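Local coordinates for protein phosphodiesterase MJ0936 (Methanocaldococcus jannaschii, PDB 2AHD) that belongs to the calcineurin-like phosphoesterase superfamily and folds into two mixed beta sheets that face each other, with helices outside, at residues D8-L13 with C34-S39; V38-I43 with C65-W70; I54-N59 with F93-G98. One frame throughout, in Å; residues are numbered along the deposited sequence.

How the contacts relate
The chain meets contact 1 first. Its loop after strand 3-6 joins the loop after strand 30-33, closing a span that holds helix 13-24. Contact 2 starts where contact 1 ends, sharing V38 and S39. It closes the span from this loop, through strand 52-56, to helix 64-74. Contact 3 opens inside that span and ends beyond it, so contacts 2 and 3 cross. Contacts 1 and 3 follow in series. Contact 3 joins strand 52-56 of the first sheet to strand 91-96 of the second. H97 of contact 3 lies against D8, C34 and G35 of contact 1. The hydroxyl of Y57 probably hydrogen-bonds K68 of contact 2.

Contact 1: residues D8-L13 with C34-S39; sequences DTHDHL and CGDFVS
The carbonyl oxygen D36 O is gripped by two backbone donors. H10 N reaches D36 O at 3.0 Å in a nearly straight bond (N-H...O 161°), almost in line with the carbonyl. T9 N binds D36 O at 3.1 Å from above the carbonyl plane. One step on, D11 N donates to F37 O at 3.1 Å. The two loops thus run side by side in the same direction, joined by three backbone bonds and, at one end, by the D11 carboxylate.

In D11, CG is set beside its own backbone N (chi1 -60°), and both oxygens point to S39. S39 N meets the syn lone pair of D11 OD1 at 2.9 Å. The hydroxyl S39 OG donates to D11 OD2 at 2.7 Å, also on the syn side but tilted out of the carboxylate plane. V38 lies across this carboxylate, with CG1 against both oxygens.

The ring of H10 lies over D36, with D36 O above one face. Its CE1 faces D36 OD1, ring and carboxylate being steeply inclined. D36 OD2 is held by N60 N, and D8 OD1 by H120 N.

D8 to H10 spell the DxH motif and G35-D36 the GD motif of the calcineurin-like phosphoesterases. In relatives these two loops line the metal centre.

Contact 2: residues V38-I43 with C65-W70; sequences VSLFVI and CKLKEW
L40 and L67 bring their CA atoms to 6.3 Å, and I43 and W70 to 6.7 Å, as a turn with helical backbone angles at 40-42 runs beside helix 64-74. Four apolar side chains carry the contact.

L40 packs on W70. The methyl CD2 of L40 sits over one face of the indole, 3.4 Å from the centroid of the six-membered ring of W70. The line from centroid to methyl is only 17° off the ring normal, a CH-pi contact. All nine ring atoms lie within reach of this methyl, which sits above the ring, and the two side chains cross at about a right angle. The other branch, L40 CD1, lies 3.9 Å from K66 CB and also touches W70 CZ2. It meets CD of the same lysine too, so the aliphatic stem is used while the ammonium end leads away.

L67 supplies CD1, which touches both L40 and I43. It is 3.9 Å from L40 CD2 and 3.8 Å from I43 CG1. I43 divides its branches between two partners. Its CG2 is anti to the backbone N and reaches W70 CB at 3.7 Å, while CG1, beside that N (chi1 -56°), goes to L67. Beyond this segment I43 also packs on L71 and I74 of the same helix.

I43 and L67 are buried, whereas K66 is exposed. The contact therefore grades from the protein interior to solvent. Its groups meet through methyls, methylenes and one aromatic face. Cohesion should come from dispersion, the CH-pi contact and exclusion of water, with shape complementarity probably setting the fit between these two segments.

Contact 3: residues I54-N59 with F93-G98; sequences IATYGN and FFITHG
I54 meets I95 through methyl ends, I54 CG2 lying 4.0 Å from I95 CD1, with the two side chains crossing at about a right angle. Their strands belong to different sheets. The axes of 54-56 and 93-96 approach to 6.9 Å at an angle of 46°, so they pack face to face rather than pair.

T56 comes next on this inner side. Its CG2 lies against the backbone at T96 and H97. Its OG1 lies near I95 and has a weak bond to D81 O.

At Y57 the backbone takes over. Y57 O stands near H97 CB. A water hydrogen-bonds T96 OG1 at 2.8 Å and makes at most a weak link to Y57 O. The side chain of Y57 leaves the backbone away from the other segment, and its hydroxyl hydrogen-bonds K68 NZ.

G58 lays its CA over one face of the H97 imidazole, 3.6 Å from the ring centroid, in a CH-pi contact offset toward the rim.

N59 reaches the edge of the same ring. H97 NE2 donates to N59 OD1 at 2.8 Å, a weak bond because it is bent (124°). In H97, CG anti to the backbone N (chi1 178°) carries the ring out to G58 and N59. H97 ND1 is weakly bonded to C34 O.

The two strands are part of the core where the sheets of the calcineurin-like beta sandwich pack on each other. The loops at their C-terminal ends bring H97 beside G58-N59, which with N60 and D61 matches the family's GNH(D/E) motif as GNND. In relatives such loops border the metal site.

Contact 1: residues D8-L13 with C34-S39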
ATOM      1  N   ASP A   8       2.014   5.848   3.362  1.00 54.57           N
ATOM      2  CA  ASP A   8       2.478   6.964   4.188  1.00 55.63           C
ATOM      3  C   ASP A   8       2.317   6.681   5.677  1.00 55.45           C
ATOM      4  O   ASP A   8       1.388   7.180   6.302  1.00 56.65           O
ATOM      5  CB  ASP A   8       1.694   8.240   3.860  1.00 54.89           C
ATOM      6  CG  ASP A   8       1.447   8.409   2.387  1.00 55.90           C
ATOM      7  OD1 ASP A   8       2.427   8.448   1.634  1.00 58.11           O
ATOM      8  OD2 ASP A   8       0.269   8.501   1.975  1.00 58.40           O
ATOM      9  N   THR A   9       3.214   5.892   6.246  1.00 54.72           N
ATOM     10  CA  THR A   9       3.143   5.585   7.663  1.00 55.38           C
ATOM     11  C   THR A   9       3.993   6.574   8.463  1.00 56.27           C
ATOM     12  O   THR A   9       3.749   6.810   9.647  1.00 56.44           O
ATOM     13  CB  THR A   9       3.626   4.176   7.931  1.00 55.26           C
ATOM     14  OG1 THR A   9       4.873   3.969   7.254  1.00 55.41           O
ATOM     15  CG2 THR A   9       2.598   3.177   7.457  1.00 54.26           C
ATOM     16  N   HIS A  10       4.999   7.142   7.807  1.00 56.22           N
ATOM     17  CA  HIS A  10       5.883   8.130   8.414  1.00 55.05           C
ATOM     18  C   HIS A  10       6.376   7.845   9.823  1.00 55.33           C
ATOM     19  O   HIS A  10       6.207   8.652  10.733  1.00 55.44           O
ATOM     20  CB  HIS A  10       5.202   9.483   8.364  1.00 56.09           C
ATOM     21  CG  HIS A  10       4.844   9.910   6.977  1.00 57.61           C
ATOM     22  ND1 HIS A  10       5.773  10.414   6.095  1.00 58.87           N
ATOM     23  CD2 HIS A  10       3.681   9.818   6.288  1.00 60.10           C
ATOM     24  CE1 HIS A  10       5.200  10.610   4.918  1.00 60.48           C
ATOM     25  NE2 HIS A  10       3.932  10.255   5.008  1.00 61.47           N
ATOM     26  N   ASP A  11       6.989   6.679   9.990  1.00 56.80           N
ATOM     27  CA  ASP A  11       7.564   6.265  11.264  1.00 56.65           C
ATOM     28  C   ASP A  11       6.636   6.155  12.478  1.00 57.03           C
ATOM     29  O   ASP A  11       7.102   5.879  13.596  1.00 56.56           O
ATOM     30  CB  ASP A  11       8.717   7.199  11.596  1.00 55.70           C
ATOM     31  CG  ASP A  11       9.794   7.172  10.547  1.00 55.13           C
ATOM     32  OD1 ASP A  11       9.776   6.253   9.706  1.00 55.85           O
ATOM     33  OD2 ASP A  11      10.666   8.058  10.568  1.00 55.46           O
ATOM     34  N   HIS A  12       5.336   6.356  12.267  1.00 55.74           N
ATOM     35  CA  HIS A  12       4.380   6.278  13.362  1.00 55.78           C
ATOM     36  C   HIS A  12       4.245   4.847  13.844  1.00 56.89           C
ATOM     37  O   HIS A  12       3.282   4.159  13.507  1.00 57.57           O
ATOM     38  CB  HIS A  12       3.034   6.799  12.896  1.00 55.26           C
ATOM     39  CG  HIS A  12       2.083   7.083  14.009  1.00 54.67           C
ATOM     40  ND1 HIS A  12       1.228   8.163  14.000  1.00 54.91           N
ATOM     41  CD2 HIS A  12       1.838   6.420  15.159  1.00 54.79           C
ATOM     42  CE1 HIS A  12       0.499   8.154  15.098  1.00 54.89           C
ATOM     43  NE2 HIS A  12       0.849   7.105  15.819  1.00 54.60           N
ATOM     44  N   LEU A  13       5.197   4.400  14.655  1.00 57.24           N
ATOM     45  CA  LEU A  13       5.184   3.023  15.129  1.00 58.33           C
ATOM     46  C   LEU A  13       3.855   2.483  15.659  1.00 58.47           C
ATOM     47  O   LEU A  13       3.431   1.402  15.274  1.00 58.09           O
ATOM     48  CB  LEU A  13       6.297   2.822  16.148  1.00 58.04           C
ATOM     49  CG  LEU A  13       7.665   2.840  15.456  1.00 57.68           C
ATOM     50  CD1 LEU A  13       8.770   2.614  16.464  1.00 57.34           C
ATOM     51  CD2 LEU A  13       7.699   1.763  14.382  1.00 56.73           C
ATOM     52  N   CYS A  34       2.247   1.619  -0.348  1.00 63.07           N
ATOM     53  CA  CYS A  34       2.805   2.445  -1.404  1.00 64.17           C
ATOM     54  C   CYS A  34       3.504   3.703  -0.969  1.00 65.05           C
ATOM     55  O   CYS A  34       4.170   4.353  -1.766  1.00 64.73           O
ATOM     56  CB  CYS A  34       1.713   2.819  -2.408  1.00 63.71           C
ATOM     57  SG  CYS A  34       0.018   2.649  -1.818  1.00 57.99           S
ATOM     58  N   GLY A  35       3.375   4.033   0.306  1.00 66.98           N
ATOM     59  CA  GLY A  35       3.942   5.275   0.802  1.00 66.42           C
ATOM     60  C   GLY A  35       5.322   5.272   1.384  1.00 64.84           C
ATOM     61  O   GLY A  35       6.155   4.444   1.048  1.00 65.32           O
ATOM     62  N   ASP A  36       5.551   6.234   2.261  1.00 63.87           N
ATOM     63  CA  ASP A  36       6.836   6.369   2.911  1.00 63.70           C
ATOM     64  C   ASP A  36       6.798   5.671   4.268  1.00 63.43           C
ATOM     65  O   ASP A  36       6.070   6.090   5.167  1.00 63.03           O
ATOM     66  CB  ASP A  36       7.205   7.852   3.145  1.00 63.21           C
ATOM     67  CG  ASP A  36       6.913   8.755   1.948  1.00 62.18           C
ATOM     68  OD1 ASP A  36       5.917   9.512   2.002  1.00 62.94           O
ATOM     69  OD2 ASP A  36       7.678   8.723   0.968  1.00 59.08           O
ATOM     70  N   PHE A  37       7.547   4.583   4.412  1.00 63.55           N
ATOM     71  CA  PHE A  37       7.626   3.922   5.717  1.00 63.17           C
ATOM     72  C   PHE A  37       8.457   5.008   6.312  1.00 62.88           C
ATOM     73  O   PHE A  37       8.259   5.452   7.446  1.00 61.72           O
ATOM     74  CB  PHE A  37       8.498   2.671   5.663  1.00 61.99           C
ATOM     75  CG  PHE A  37       8.253   1.822   4.473  1.00 58.95           C
ATOM     76  CD1 PHE A  37       8.602   2.272   3.211  1.00 57.59           C
ATOM     77  CD2 PHE A  37       7.640   0.581   4.610  1.00 58.15           C
ATOM     78  CE1 PHE A  37       8.336   1.499   2.100  1.00 58.62           C
ATOM     79  CE2 PHE A  37       7.371  -0.198   3.509  1.00 57.35           C
ATOM     80  CZ  PHE A  37       7.718   0.258   2.251  1.00 57.65           C
ATOM     81  N   VAL A  38       9.398   5.396   5.446  1.00 63.19           N
ATOM     82  CA  VAL A  38      10.378   6.439   5.628  1.00 62.58           C
ATOM     83  C   VAL A  38      11.676   5.967   6.255  1.00 62.71           C
ATOM     84  O   VAL A  38      12.685   5.900   5.565  1.00 64.08           O
ATOM     85  CB  VAL A  38       9.780   7.615   6.407  1.00 62.55           C
ATOM     86  CG1 VAL A  38      10.798   8.170   7.353  1.00 62.01           C
ATOM     87  CG2 VAL A  38       9.311   8.681   5.440  1.00 60.20           C
ATOM     88  N   SER A  39      11.660   5.625   7.544  1.00 62.04           N
ATOM     89  CA  SER A  39      12.875   5.205   8.224  1.00 61.43           C
ATOM     90  C   SER A  39      13.076   3.701   8.242  1.00 62.66           C
ATOM     91  O   SER A  39      12.115   2.941   8.307  1.00 63.76           O
ATOM     92  CB  SER A  39      12.883   5.736   9.652  1.00 59.87           C
ATOM     93  OG  SER A  39      13.039   7.138   9.675  1.00 58.71           O
TER

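Contact 2: residues V38-I43 with C65-W70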
ATOM      1  N   VAL A  38       9.398   5.396   5.446  1.00 63.19           N
ATOM      2  CA  VAL A  38      10.378   6.439   5.628  1.00 62.58           C
ATOM      3  C   VAL A  38      11.676   5.967   6.255  1.00 62.71           C
ATOM      4  O   VAL A  38      12.685   5.900   5.565  1.00 64.08           O
ATOM      5  CB  VAL A  38       9.780   7.615   6.407  1.00 62.55           C
ATOM      6  CG1 VAL A  38      10.798   8.170   7.353  1.00 62.01           C
ATOM      7  CG2 VAL A  38       9.311   8.681   5.440  1.00 60.20           C
ATOM      8  N   SER A  39      11.660   5.625   7.544  1.00 62.04           N
ATOM      9  CA  SER A  39      12.875   5.205   8.224  1.00 61.43           C
ATOM     10  C   SER A  39      13.076   3.701   8.242  1.00 62.66           C
ATOM     11  O   SER A  39      12.115   2.941   8.307  1.00 63.76           O
ATOM     12  CB  SER A  39      12.883   5.736   9.652  1.00 59.87           C
ATOM     13  OG  SER A  39      13.039   7.138   9.675  1.00 58.71           O
ATOM     14  N   LEU A  40      14.338   3.281   8.204  1.00 63.68           N
ATOM     15  CA  LEU A  40      14.701   1.866   8.208  1.00 64.04           C
ATOM     16  C   LEU A  40      14.113   1.072   9.352  1.00 63.85           C
ATOM     17  O   LEU A  40      13.592  -0.021   9.136  1.00 63.69           O
ATOM     18  CB  LEU A  40      16.223   1.701   8.231  1.00 64.52           C
ATOM     19  CG  LEU A  40      16.882   1.322   6.902  1.00 64.34           C
ATOM     20  CD1 LEU A  40      18.395   1.404   6.998  1.00 62.45           C
ATOM     21  CD2 LEU A  40      16.427  -0.074   6.528  1.00 64.16           C
ATOM     22  N   PHE A  41      14.189   1.610  10.565  1.00 63.66           N
ATOM     23  CA  PHE A  41      13.674   0.884  11.718  1.00 63.76           C
ATOM     24  C   PHE A  41      12.232   0.454  11.549  1.00 65.11           C
ATOM     25  O   PHE A  41      11.749  -0.413  12.269  1.00 65.13           O
ATOM     26  CB  PHE A  41      13.861   1.693  13.020  1.00 62.79           C
ATOM     27  CG  PHE A  41      13.134   3.011  13.061  1.00 61.99           C
ATOM     28  CD1 PHE A  41      11.772   3.067  13.307  1.00 61.64           C
ATOM     29  CD2 PHE A  41      13.827   4.206  12.880  1.00 62.89           C
ATOM     30  CE1 PHE A  41      11.108   4.289  13.373  1.00 61.96           C
ATOM     31  CE2 PHE A  41      13.170   5.433  12.943  1.00 63.07           C
ATOM     32  CZ  PHE A  41      11.809   5.475  13.191  1.00 61.38           C
ATOM     33  N   VAL A  42      11.550   1.040  10.576  1.00 66.71           N
ATOM     34  CA  VAL A  42      10.163   0.685  10.339  1.00 69.00           C
ATOM     35  C   VAL A  42      10.029  -0.740   9.806  1.00 70.54           C
ATOM     36  O   VAL A  42       9.089  -1.452  10.153  1.00 70.42           O
ATOM     37  CB  VAL A  42       9.503   1.647   9.337  1.00 68.54           C
ATOM     38  CG1 VAL A  42       8.089   1.167   9.018  1.00 68.80           C
ATOM     39  CG2 VAL A  42       9.472   3.056   9.914  1.00 68.81           C
ATOM     40  N   ILE A  43      10.977  -1.156   8.972  1.00 71.45           N
ATOM     41  CA  ILE A  43      10.939  -2.486   8.389  1.00 72.82           C
ATOM     42  C   ILE A  43      10.955  -3.603   9.437  1.00 75.45           C
ATOM     43  O   ILE A  43      10.303  -4.632   9.260  1.00 75.43           O
ATOM     44  CB  ILE A  43      12.119  -2.697   7.409  1.00 71.21           C
ATOM     45  CG1 ILE A  43      12.109  -1.620   6.325  1.00 70.95           C
ATOM     46  CG2 ILE A  43      12.027  -4.058   6.764  1.00 70.08           C
ATOM     47  CD1 ILE A  43      10.842  -1.556   5.512  1.00 72.11           C
ATOM     48  N   CYS A  65      18.039   1.551  -0.967  1.00 80.20           N
ATOM     49  CA  CYS A  65      18.980   0.448  -1.013  1.00 81.95           C
ATOM     50  C   CYS A  65      18.721  -0.570   0.106  1.00 81.05           C
ATOM     51  O   CYS A  65      18.245  -1.682  -0.144  1.00 79.68           O
ATOM     52  CB  CYS A  65      20.401   1.022  -0.916  1.00 84.49           C
ATOM     53  SG  CYS A  65      21.761  -0.079  -1.423  1.00 93.22           S
ATOM     54  N   LYS A  66      19.024  -0.172   1.339  1.00 81.19           N
ATOM     55  CA  LYS A  66      18.857  -1.041   2.499  1.00 81.03           C
ATOM     56  C   LYS A  66      17.405  -1.384   2.784  1.00 80.95           C
ATOM     57  O   LYS A  66      17.115  -2.370   3.454  1.00 81.05           O
ATOM     58  CB  LYS A  66      19.468  -0.393   3.745  1.00 80.96           C
ATOM     59  CG  LYS A  66      20.895   0.091   3.572  1.00 82.01           C
ATOM     60  CD  LYS A  66      21.581   0.271   4.920  1.00 83.01           C
ATOM     61  CE  LYS A  66      22.734   1.271   4.839  1.00 84.00           C
ATOM     62  NZ  LYS A  66      23.729   0.946   3.770  1.00 84.44           N
ATOM     63  N   LEU A  67      16.489  -0.568   2.280  1.00 80.89           N
ATOM     64  CA  LEU A  67      15.070  -0.808   2.505  1.00 80.13           C
ATOM     65  C   LEU A  67      14.656  -2.118   1.832  1.00 80.35           C
ATOM     66  O   LEU A  67      13.978  -2.951   2.441  1.00 78.09           O
ATOM     67  CB  LEU A  67      14.247   0.376   1.967  1.00 79.42           C
ATOM     68  CG  LEU A  67      13.131   0.993   2.832  1.00 78.81           C
ATOM     69  CD1 LEU A  67      13.601   1.245   4.256  1.00 77.91           C
ATOM     70  CD2 LEU A  67      12.687   2.290   2.201  1.00 78.60           C
ATOM     71  N   LYS A  68      15.081  -2.304   0.582  1.00 82.19           N
ATOM     72  CA  LYS A  68      14.744  -3.521  -0.150  1.00 83.96           C
ATOM     73  C   LYS A  68      15.451  -4.726   0.445  1.00 84.34           C
ATOM     74  O   LYS A  68      14.894  -5.824   0.485  1.00 83.07           O
ATOM     75  CB  LYS A  68      15.126  -3.411  -1.633  1.00 85.15           C
ATOM     76  CG  LYS A  68      14.528  -4.556  -2.478  1.00 86.39           C
ATOM     77  CD  LYS A  68      15.167  -4.734  -3.865  1.00 87.31           C
ATOM     78  CE  LYS A  68      15.063  -3.497  -4.746  1.00 87.58           C
ATOM     79  NZ  LYS A  68      15.982  -2.413  -4.286  1.00 89.02           N
ATOM     80  N   GLU A  69      16.684  -4.519   0.897  1.00 85.41           N
ATOM     81  CA  GLU A  69      17.462  -5.595   1.495  1.00 87.62           C
ATOM     82  C   GLU A  69      16.756  -6.124   2.733  1.00 88.17           C
ATOM     83  O   GLU A  69      16.493  -7.317   2.853  1.00 88.43           O
ATOM     84  CB  GLU A  69      18.845  -5.093   1.883  1.00 89.13           C
ATOM     85  CG  GLU A  69      19.551  -4.338   0.775  1.00 92.17           C
ATOM     86  CD  GLU A  69      21.000  -4.025   1.119  1.00 93.49           C
ATOM     87  OE1 GLU A  69      21.678  -3.378   0.285  1.00 94.06           O
ATOM     88  OE2 GLU A  69      21.451  -4.429   2.221  1.00 92.59           O
ATOM     89  N   TRP A  70      16.449  -5.221   3.652  1.00 89.22           N
ATOM     90  CA  TRP A  70      15.776  -5.574   4.889  1.00 90.65           C
ATOM     91  C   TRP A  70      14.421  -6.218   4.636  1.00 90.21           C
ATOM     92  O   TRP A  70      14.000  -7.103   5.376  1.00 89.43           O
ATOM     93  CB  TRP A  70      15.604  -4.325   5.743  1.00 94.08           C
ATOM     94  CG  TRP A  70      16.892  -3.799   6.316  1.00 98.37           C
ATOM     95  CD1 TRP A  70      18.135  -3.822   5.733  1.00 99.01           C
ATOM     96  CD2 TRP A  70      17.051  -3.121   7.567  1.00100.12           C
ATOM     97  NE1 TRP A  70      19.053  -3.199   6.547  1.00 99.47           N
ATOM     98  CE2 TRP A  70      18.415  -2.758   7.678  1.00100.26           C
ATOM     99  CE3 TRP A  70      16.171  -2.780   8.608  1.00100.21           C
ATOM    100  CZ2 TRP A  70      18.917  -2.068   8.789  1.00100.94           C
ATOM    101  CZ3 TRP A  70      16.670  -2.095   9.708  1.00100.53           C
ATOM    102  CH2 TRP A  70      18.030  -1.745   9.791  1.00101.00           C
TER

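Contact 3: residues I54-N59 with F93-G98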
ATOM      1  N   ILE A  54       4.213  -5.963  -0.953  1.00 76.84           N
ATOM      2  CA  ILE A  54       4.417  -5.385  -2.280  1.00 76.39           C
ATOM      3  C   ILE A  54       4.424  -3.892  -1.969  1.00 76.26           C
ATOM      4  O   ILE A  54       3.367  -3.286  -1.787  1.00 77.06           O
ATOM      5  CB  ILE A  54       3.243  -5.674  -3.255  1.00 76.22           C
ATOM      6  CG1 ILE A  54       2.902  -7.168  -3.266  1.00 76.24           C
ATOM      7  CG2 ILE A  54       3.616  -5.218  -4.654  1.00 74.64           C
ATOM      8  CD1 ILE A  54       2.260  -7.673  -1.980  1.00 76.82           C
ATOM      9  N   ALA A  55       5.611  -3.306  -1.879  1.00 75.48           N
ATOM     10  CA  ALA A  55       5.733  -1.895  -1.544  1.00 73.68           C
ATOM     11  C   ALA A  55       6.317  -1.053  -2.664  1.00 72.65           C
ATOM     12  O   ALA A  55       6.941  -1.565  -3.583  1.00 72.45           O
ATOM     13  CB  ALA A  55       6.577  -1.750  -0.295  1.00 73.97           C
ATOM     14  N   THR A  56       6.102   0.251  -2.576  1.00 71.92           N
ATOM     15  CA  THR A  56       6.610   1.189  -3.563  1.00 70.73           C
ATOM     16  C   THR A  56       7.320   2.313  -2.834  1.00 70.22           C
ATOM     17  O   THR A  56       6.907   2.714  -1.747  1.00 71.18           O
ATOM     18  CB  THR A  56       5.477   1.773  -4.409  1.00 70.75           C
ATOM     19  OG1 THR A  56       5.057   0.802  -5.372  1.00 70.54           O
ATOM     20  CG2 THR A  56       5.940   3.019  -5.130  1.00 71.09           C
ATOM     21  N   TYR A  57       8.390   2.821  -3.435  1.00 69.61           N
ATOM     22  CA  TYR A  57       9.173   3.893  -2.830  1.00 68.92           C
ATOM     23  C   TYR A  57       8.437   5.225  -2.791  1.00 67.15           C
ATOM     24  O   TYR A  57       7.797   5.633  -3.759  1.00 68.47           O
ATOM     25  CB  TYR A  57      10.506   4.069  -3.575  1.00 70.63           C
ATOM     26  CG  TYR A  57      11.464   2.912  -3.420  1.00 72.25           C
ATOM     27  CD1 TYR A  57      11.934   2.539  -2.166  1.00 71.19           C
ATOM     28  CD2 TYR A  57      11.890   2.179  -4.530  1.00 73.32           C
ATOM     29  CE1 TYR A  57      12.802   1.466  -2.016  1.00 72.85           C
ATOM     30  CE2 TYR A  57      12.765   1.098  -4.390  1.00 73.06           C
ATOM     31  CZ  TYR A  57      13.214   0.745  -3.128  1.00 72.83           C
ATOM     32  OH  TYR A  57      14.058  -0.335  -2.975  1.00 72.26           O
ATOM     33  N   GLY A  58       8.532   5.896  -1.656  1.00 64.54           N
ATOM     34  CA  GLY A  58       7.899   7.182  -1.511  1.00 62.62           C
ATOM     35  C   GLY A  58       8.976   8.196  -1.787  1.00 61.19           C
ATOM     36  O   GLY A  58      10.127   7.829  -1.933  1.00 61.06           O
ATOM     37  N   ASN A  59       8.617   9.467  -1.861  1.00 61.24           N
ATOM     38  CA  ASN A  59       9.599  10.505  -2.126  1.00 61.77           C
ATOM     39  C   ASN A  59      10.432  10.792  -0.890  1.00 62.41           C
ATOM     40  O   ASN A  59      11.465  11.444  -0.986  1.00 64.14           O
ATOM     41  CB  ASN A  59       8.896  11.781  -2.587  1.00 61.00           C
ATOM     42  CG  ASN A  59       7.705  12.113  -1.728  1.00 63.58           C
ATOM     43  OD1 ASN A  59       6.850  11.255  -1.467  1.00 64.58           O
ATOM     44  ND2 ASN A  59       7.634  13.359  -1.273  1.00 64.61           N
ATOM     45  N   PHE A  93      -3.278  -4.974 -11.565  1.00 85.73           N
ATOM     46  CA  PHE A  93      -2.924  -3.922 -10.623  1.00 83.50           C
ATOM     47  C   PHE A  93      -1.787  -3.036 -11.103  1.00 82.19           C
ATOM     48  O   PHE A  93      -0.953  -3.452 -11.908  1.00 82.73           O
ATOM     49  CB  PHE A  93      -2.484  -4.517  -9.280  1.00 83.46           C
ATOM     50  CG  PHE A  93      -3.600  -5.092  -8.458  1.00 83.93           C
ATOM     51  CD1 PHE A  93      -4.156  -6.320  -8.768  1.00 83.91           C
ATOM     52  CD2 PHE A  93      -4.074  -4.414  -7.344  1.00 83.98           C
ATOM     53  CE1 PHE A  93      -5.166  -6.865  -7.979  1.00 83.44           C
ATOM     54  CE2 PHE A  93      -5.083  -4.954  -6.552  1.00 83.67           C
ATOM     55  CZ  PHE A  93      -5.627  -6.181  -6.870  1.00 82.75           C
ATOM     56  N   PHE A  94      -1.780  -1.803 -10.605  1.00 80.15           N
ATOM     57  CA  PHE A  94      -0.710  -0.845 -10.861  1.00 77.70           C
ATOM     58  C   PHE A  94      -0.561  -0.064  -9.578  1.00 75.54           C
ATOM     59  O   PHE A  94      -1.481   0.628  -9.162  1.00 74.84           O
ATOM     60  CB  PHE A  94      -1.004   0.130 -11.976  1.00 76.97           C
ATOM     61  CG  PHE A  94       0.145   1.046 -12.253  1.00 78.29           C
ATOM     62  CD1 PHE A  94       1.378   0.531 -12.631  1.00 79.00           C
ATOM     63  CD2 PHE A  94       0.015   2.418 -12.112  1.00 79.36           C
ATOM     64  CE1 PHE A  94       2.467   1.369 -12.865  1.00 79.65           C
ATOM     65  CE2 PHE A  94       1.102   3.268 -12.343  1.00 79.36           C
ATOM     66  CZ  PHE A  94       2.328   2.738 -12.722  1.00 79.04           C
ATOM     67  N   ILE A  95       0.607  -0.181  -8.960  1.00 73.69           N
ATOM     68  CA  ILE A  95       0.879   0.468  -7.693  1.00 71.24           C
ATOM     69  C   ILE A  95       1.999   1.486  -7.782  1.00 69.89           C
ATOM     70  O   ILE A  95       2.988   1.281  -8.475  1.00 69.10           O
ATOM     71  CB  ILE A  95       1.251  -0.581  -6.654  1.00 70.83           C
ATOM     72  CG1 ILE A  95       0.212  -1.698  -6.672  1.00 70.75           C
ATOM     73  CG2 ILE A  95       1.334   0.049  -5.290  1.00 71.91           C
ATOM     74  CD1 ILE A  95       0.532  -2.851  -5.757  1.00 70.78           C
ATOM     75  N   THR A  96       1.833   2.592  -7.071  1.00 69.47           N
ATOM     76  CA  THR A  96       2.834   3.652  -7.057  1.00 69.03           C
ATOM     77  C   THR A  96       2.481   4.678  -5.999  1.00 68.74           C
ATOM     78  O   THR A  96       1.315   4.938  -5.758  1.00 69.23           O
ATOM     79  CB  THR A  96       2.951   4.364  -8.445  1.00 68.14           C
ATOM     80  OG1 THR A  96       3.998   5.340  -8.389  1.00 66.13           O
ATOM     81  CG2 THR A  96       1.643   5.059  -8.831  1.00 65.73           C
ATOM     82  N   HIS A  97       3.493   5.233  -5.350  1.00 68.90           N
ATOM     83  CA  HIS A  97       3.286   6.256  -4.335  1.00 69.67           C
ATOM     84  C   HIS A  97       2.857   7.464  -5.149  1.00 71.30           C
ATOM     85  O   HIS A  97       3.481   7.739  -6.172  1.00 71.99           O
ATOM     86  CB  HIS A  97       4.618   6.535  -3.647  1.00 68.48           C
ATOM     87  CG  HIS A  97       4.564   7.609  -2.611  1.00 67.05           C
ATOM     88  ND1 HIS A  97       3.971   7.429  -1.384  1.00 66.29           N
ATOM     89  CD2 HIS A  97       5.062   8.868  -2.607  1.00 66.46           C
ATOM     90  CE1 HIS A  97       4.108   8.528  -0.666  1.00 66.46           C
ATOM     91  NE2 HIS A  97       4.767   9.417  -1.385  1.00 66.44           N
ATOM     92  N   GLY A  98       1.805   8.166  -4.732  1.00 72.03           N
ATOM     93  CA  GLY A  98       1.361   9.341  -5.486  1.00 75.78           C
ATOM     94  C   GLY A  98       2.432   9.854  -6.438  1.00 77.05           C
ATOM     95  O   GLY A  98       2.395   9.553  -7.624  1.00 77.60           O
TER
HETATM   96  O   HOH W   1       6.215   5.779  -6.662  1.00 87.33           O